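Local coordinates for ABC transporter binding protein AcbH (PDB 3OO8) that binds beta-D-galactopyranose outside the cell as the solute receptor of a bacterial ABC transporter, at residues S123-L128 and L134-N139; D83-W88 and K317-I322. The protein carries 2 engineered substitutions. All coordinates share one frame; numbering follows the deposited sequence.

Interaction 1: S123-L128 and L134-N139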
loop_
_atom_site.group_PDB
_atom_site.type_symbol
_atom_site.label_atom_id
_atom_site.label_comp_id
_atom_site.label_asym_id
_atom_site.label_seq_id
_atom_site.Cartn_x
_atom_site.Cartn_y
_atom_site.Cartn_z
ATOM N N SER A 123 12.506 3.321 6.981
ATOM C CA SER A 123 11.672 2.635 7.986
ATOM C C SER A 123 11.025 1.355 7.474
ATOM O O SER A 123 11.050 0.319 8.163
ATOM C CB SER A 123 10.557 3.552 8.512
ATOM O OG SER A 123 11.161 4.620 9.209
ATOM N N LEU A 124 10.371 1.429 6.316
ATOM C CA LEU A 124 9.698 0.256 5.793
ATOM C C LEU A 124 10.608 -0.872 5.332
ATOM O O LEU A 124 10.150 -1.992 5.094
ATOM C CB LEU A 124 8.705 0.623 4.677
ATOM C CG LEU A 124 9.280 1.274 3.402
ATOM C CD1 LEU A 124 9.823 0.188 2.443
ATOM C CD2 LEU A 124 8.239 2.175 2.690
ATOM N N SER A 125 11.921 -0.584 5.301
ATOM C CA SER A 125 12.905 -1.554 4.864
ATOM C C SER A 125 13.593 -2.281 6.019
ATOM O O SER A 125 14.392 -3.158 5.790
ATOM C CB SER A 125 13.943 -0.874 3.956
ATOM O OG SER A 125 13.304 -0.359 2.781
ATOM N N LYS A 126 13.237 -1.913 7.248
ATOM C CA LYS A 126 13.924 -2.487 8.443
ATOM C C LYS A 126 13.117 -3.530 9.193
ATOM O O LYS A 126 11.873 -3.597 9.086
ATOM C CB LYS A 126 14.232 -1.366 9.425
ATOM C CG LYS A 126 15.282 -0.392 8.933
ATOM C CD LYS A 126 15.459 0.730 9.939
ATOM C CE LYS A 126 16.502 1.696 9.472
ATOM N NZ LYS A 126 16.753 2.798 10.481
ATOM N N GLY A 127 13.836 -4.386 9.914
ATOM C CA GLY A 127 13.224 -5.369 10.802
ATOM C C GLY A 127 13.091 -4.771 12.202
ATOM O O GLY A 127 13.494 -3.634 12.447
ATOM N N LEU A 128 12.514 -5.558 13.104
ATOM C CA LEU A 128 12.253 -5.116 14.473
ATOM C C LEU A 128 13.574 -4.783 15.173
ATOM O O LEU A 128 13.643 -3.949 16.087
ATOM C CB LEU A 128 11.512 -6.221 15.229
ATOM C CG LEU A 128 10.092 -6.574 14.768
ATOM C CD1 LEU A 128 9.534 -7.707 15.607
ATOM C CD2 LEU A 128 9.268 -5.300 14.891
ATOM N N LEU A 134 15.233 -5.191 3.439
ATOM C CA LEU A 134 14.574 -5.008 2.149
ATOM C C LEU A 134 15.241 -3.899 1.343
ATOM O O LEU A 134 15.662 -2.880 1.914
ATOM C CB LEU A 134 13.115 -4.586 2.388
ATOM C CG LEU A 134 12.167 -4.489 1.159
ATOM C CD1 LEU A 134 11.517 -5.843 0.877
ATOM C CD2 LEU A 134 11.112 -3.389 1.314
ATOM N N VAL A 135 15.260 -4.058 0.010
ATOM C CA VAL A 135 15.507 -2.902 -0.870
ATOM C C VAL A 135 14.202 -2.625 -1.602
ATOM O O VAL A 135 13.752 -3.499 -2.341
ATOM C CB VAL A 135 16.548 -3.140 -1.948
ATOM C CG1 VAL A 135 16.605 -1.885 -2.845
ATOM C CG2 VAL A 135 17.917 -3.367 -1.317
ATOM N N PRO A 136 13.604 -1.455 -1.373
ATOM C CA PRO A 136 12.296 -1.240 -2.037
ATOM C C PRO A 136 12.472 -0.753 -3.461
ATOM O O PRO A 136 13.538 -0.221 -3.808
ATOM C CB PRO A 136 11.684 -0.119 -1.183
ATOM C CG PRO A 136 12.815 0.676 -0.713
ATOM C CD PRO A 136 13.956 -0.309 -0.507
ATOM N N LEU A 137 11.421 -0.899 -4.268
ATOM C CA LEU A 137 11.478 -0.498 -5.683
ATOM C C LEU A 137 10.407 0.527 -6.026
ATOM O O LEU A 137 10.727 1.565 -6.611
ATOM C CB LEU A 137 11.362 -1.725 -6.619
ATOM C CG LEU A 137 11.772 -1.402 -8.066
ATOM C CD1 LEU A 137 13.263 -1.051 -8.172
ATOM C CD2 LEU A 137 11.412 -2.610 -8.946
ATOM N N TYR A 138 9.140 0.264 -5.681
ATOM C CA TYR A 138 8.042 1.160 -6.059
ATOM C C TYR A 138 6.865 0.980 -5.094
ATOM O O TYR A 138 6.774 -0.017 -4.375
ATOM C CB TYR A 138 7.530 0.900 -7.503
ATOM C CG TYR A 138 7.133 -0.548 -7.699
ATOM C CD1 TYR A 138 5.901 -1.018 -7.217
ATOM C CD2 TYR A 138 8.033 -1.469 -8.258
ATOM C CE1 TYR A 138 5.556 -2.390 -7.302
ATOM C CE2 TYR A 138 7.720 -2.834 -8.315
ATOM C CZ TYR A 138 6.489 -3.274 -7.849
ATOM O OH TYR A 138 6.209 -4.612 -7.923
ATOM N N ASN A 139 5.983 1.964 -5.107
ATOM C CA ASN A 139 4.709 1.905 -4.373
ATOM C C ASN A 139 3.615 2.658 -5.126
ATOM O O ASN A 139 3.869 3.189 -6.216
ATOM C CB ASN A 139 4.854 2.283 -2.885
ATOM C CG ASN A 139 5.504 3.636 -2.653
ATOM O OD1 ASN A 139 5.487 4.522 -3.517
ATOM N ND2 ASN A 139 6.071 3.808 -1.449
#
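The carbonyl of S125 accepts the backbone N-H of L134, linking the chain just after helix 119-124 with strand 134-147; S125 also bonds to the backbone of Y133. L134 N lies 3.2 Å from S125 O, with an N-H...O angle of 150°. The CA atoms of S125 and L134 come within 4.7 Å of each other, and beyond them the segments diverge. Five residues, none of them helix or strand, connect the two.

Leucine suits position 124 because its branched end reaches the strand although the side chain sets out alongside it, not at it. With CG of L124 wedged between the backbone N and the carbonyl carbon (chi1 62°), its CD1 methyl meets L134 CD2 at 4.0 Å and P136 CB at 4.1 Å. L134, with CG anti to its backbone N (chi1 -173°), brings CD2 to this meeting. P136, two residues on, points the same way and offers a compact apolar ring. Serine is small enough to fit tightly: S125 CB approaches L134 O to 3.3 Å, and S125 OG lies against P136 CD at 3.4 Å. That buried hydroxyl is satisfied one turn back, by a hydrogen bond with the carbonyl of A121, while L134 O takes the indole N-H of W110.

This helix-loop-strand connection belongs to the class 2 solute-binding-protein fold. Helix 107-113 covers S125 and P136 through W110. V135, pointing away from this contact, touches V109 of that helix and also helix 312-322, and its backbone pairs with F303 of strand 301-304, tying this junction into the mixed sheet.

Interaction 2: D83-W88 and K317-I322; sequences DSLATW and KVLQYI
L85 spreads its two methyls over two consecutive residues of helix 312-322, V318 and L319. The side chain is extended: CG lies anti to the carbonyl carbon (chi1 -72°) and chi2 is 179°, which carries the branched end away from the strand and onto the helix. CD1 settles against the beta-branch of V318, 3.9 Å from V318 CB and 4.0 Å from V318 CG1. CD2 meets the fork of L319, lying 3.7 Å from L319 CG and 3.8 Å from L319 CD1.

The two leucines have nearly the same rotamer, point in opposing senses and overlap alongside. V318 is met across its short branch instead, at an oblique angle. Leucine suits both sides of the 8.4 Å gap between the CA atoms of L85 and L319, which needs reach from each; valine, branched at CB, presents apolar carbon close to the helix backbone, where L85 CD1 arrives. No hydrogen bond crosses the contact. Shortening L85 to an alanine would probably open a gap beside V318 and L319, leaving them without their partner on strand 85-89.

This is helix-on-sheet packing in an alpha/beta lobe of the class 2 fold. Strand 85-89 runs between strand 30-34, parallel to it, and strand 301-304, antiparallel. I30 and F32 touch L85, I30 also touches V318, and F303 packs against L319 and I322, seating the helix on this face of the sheet.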
loop_
_atom_site.group_PDB
_atom_site.type_symbol
_atom_site.label_atom_id
_atom_site.label_comp_id
_atom_site.label_asym_id
_atom_site.label_seq_id
_atom_site.Cartn_x
_atom_site.Cartn_y
_atom_site.Cartn_z
ATOM N N ASP A 83 16.530 -19.045 -3.530
ATOM C CA ASP A 83 17.403 -18.363 -4.494
ATOM C C ASP A 83 18.247 -17.323 -3.765
ATOM O O ASP A 83 18.013 -17.041 -2.578
ATOM C CB ASP A 83 16.535 -17.707 -5.571
ATOM C CG ASP A 83 15.690 -18.718 -6.293
ATOM O OD1 ASP A 83 16.245 -19.470 -7.126
ATOM O OD2 ASP A 83 14.476 -18.773 -6.023
ATOM N N SER A 84 19.187 -16.710 -4.487
ATOM C CA SER A 84 20.145 -15.777 -3.895
ATOM C C SER A 84 19.488 -14.497 -3.395
ATOM O O SER A 84 19.966 -13.839 -2.449
ATOM C CB SER A 84 21.178 -15.369 -4.961
ATOM O OG SER A 84 21.855 -16.500 -5.511
ATOM N N LEU A 85 18.467 -14.103 -4.149
ATOM C CA LEU A 85 17.627 -12.945 -3.892
ATOM C C LEU A 85 16.198 -13.360 -4.184
ATOM O O LEU A 85 15.968 -14.312 -4.914
ATOM C CB LEU A 85 17.972 -11.811 -4.883
ATOM C CG LEU A 85 19.323 -11.171 -4.587
ATOM C CD1 LEU A 85 19.687 -10.058 -5.565
ATOM C CD2 LEU A 85 19.312 -10.613 -3.143
ATOM N N ALA A 86 15.241 -12.643 -3.606
ATOM C CA ALA A 86 13.839 -12.877 -3.927
ATOM C C ALA A 86 12.952 -11.632 -3.882
ATOM O O ALA A 86 13.226 -10.672 -3.202
ATOM C CB ALA A 86 13.264 -13.987 -2.997
ATOM N N THR A 87 11.886 -11.653 -4.649
ATOM C CA THR A 87 10.893 -10.626 -4.559
ATOM C C THR A 87 10.066 -10.727 -3.287
ATOM O O THR A 87 9.612 -11.808 -2.930
ATOM C CB THR A 87 9.882 -10.823 -5.688
ATOM O OG1 THR A 87 9.426 -12.190 -5.717
ATOM C CG2 THR A 87 10.537 -10.482 -7.040
ATOM N N TRP A 88 9.845 -9.604 -2.613
ATOM C CA TRP A 88 8.918 -9.623 -1.484
ATOM C C TRP A 88 8.342 -8.214 -1.324
ATOM O O TRP A 88 8.300 -7.449 -2.277
ATOM C CB TRP A 88 9.583 -10.169 -0.189
ATOM C CG TRP A 88 8.543 -10.572 0.827
ATOM C CD1 TRP A 88 8.356 -10.048 2.083
ATOM C CD2 TRP A 88 7.509 -11.548 0.643
ATOM N NE1 TRP A 88 7.267 -10.639 2.678
ATOM C CE2 TRP A 88 6.723 -11.553 1.821
ATOM C CE3 TRP A 88 7.154 -12.402 -0.406
ATOM C CZ2 TRP A 88 5.597 -12.382 1.968
ATOM C CZ3 TRP A 88 6.035 -13.258 -0.238
ATOM C CH2 TRP A 88 5.285 -13.221 0.937
ATOM N N LYS A 317 25.556 -6.999 -4.621
ATOM C CA LYS A 317 25.886 -6.038 -5.676
ATOM C C LYS A 317 24.655 -5.762 -6.513
ATOM O O LYS A 317 24.419 -4.629 -6.914
ATOM C CB LYS A 317 26.988 -6.559 -6.610
ATOM C CG LYS A 317 28.364 -6.681 -5.957
ATOM C CD LYS A 317 29.449 -6.886 -7.033
ATOM C CE LYS A 317 29.539 -5.689 -7.994
ATOM N NZ LYS A 317 30.678 -5.731 -8.979
ATOM N N VAL A 318 23.871 -6.813 -6.743
ATOM C CA VAL A 318 22.643 -6.685 -7.534
ATOM C C VAL A 318 21.652 -5.819 -6.745
ATOM O O VAL A 318 20.980 -4.952 -7.310
ATOM C CB VAL A 318 22.074 -8.048 -7.981
ATOM C CG1 VAL A 318 20.713 -7.852 -8.692
ATOM C CG2 VAL A 318 23.019 -8.723 -8.979
ATOM N N LEU A 319 21.537 -6.044 -5.436
ATOM C CA LEU A 319 20.668 -5.178 -4.635
ATOM C C LEU A 319 21.088 -3.707 -4.684
ATOM O O LEU A 319 20.241 -2.821 -4.707
ATOM C CB LEU A 319 20.615 -5.655 -3.182
ATOM C CG LEU A 319 19.823 -6.932 -2.869
ATOM C CD1 LEU A 319 19.993 -7.336 -1.384
ATOM C CD2 LEU A 319 18.315 -6.828 -3.221
ATOM N N GLN A 320 22.396 -3.432 -4.633
ATOM C CA GLN A 320 22.868 -2.057 -4.760
ATOM C C GLN A 320 22.374 -1.421 -6.047
ATOM O O GLN A 320 21.968 -0.268 -6.039
ATOM C CB GLN A 320 24.395 -2.001 -4.668
ATOM C CG GLN A 320 24.822 -2.309 -3.280
ATOM C CD GLN A 320 26.332 -2.436 -3.108
ATOM O OE1 GLN A 320 27.098 -2.148 -4.020
ATOM N NE2 GLN A 320 26.756 -2.855 -1.926
ATOM N N TYR A 321 22.406 -2.174 -7.138
ATOM C CA TYR A 321 21.898 -1.681 -8.418
ATOM C C TYR A 321 20.398 -1.442 -8.360
ATOM O O TYR A 321 19.882 -0.422 -8.879
ATOM C CB TYR A 321 22.281 -2.648 -9.556
ATOM C CG TYR A 321 21.594 -2.259 -10.851
ATOM C CD1 TYR A 321 22.162 -1.301 -11.695
ATOM C CD2 TYR A 321 20.362 -2.769 -11.173
ATOM C CE1 TYR A 321 21.503 -0.892 -12.828
ATOM C CE2 TYR A 321 19.726 -2.390 -12.303
ATOM C CZ TYR A 321 20.278 -1.451 -13.107
ATOM O OH TYR A 321 19.563 -1.096 -14.236
ATOM N N ILE A 322 19.681 -2.369 -7.734
ATOM C CA ILE A 322 18.231 -2.235 -7.661
ATOM C C ILE A 322 17.852 -0.968 -6.875
ATOM O O ILE A 322 16.813 -0.339 -7.151
ATOM C CB ILE A 322 17.615 -3.521 -7.023
ATOM C CG1 ILE A 322 17.688 -4.672 -8.037
ATOM C CG2 ILE A 322 16.176 -3.267 -6.523
ATOM C CD1 ILE A 322 17.172 -6.041 -7.514
#

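How the interactions relate
Both contacts are buried, and both reach the same mixed sheet: interaction 1 at strand 134-147, interaction 2 at strand 85-89, with strand 301-304 pairing with each. They meet directly, for V135 and L137 of 134-139 pack against I322 of helix 312-322, and V135 also touches L319. That helix is thus shared packing for both strands. Their chemistry follows their place. Interaction 1 joins chain neighbours where the chain passes from a helix through a loop into a strand, and mixes a backbone hydrogen bond with apolar packing; interaction 2 brings together distant parts of the sequence by aliphatic side chains alone. Interaction 1 also lies nearer the galactose site, with the L134 side chain about 9 Å from that of R373.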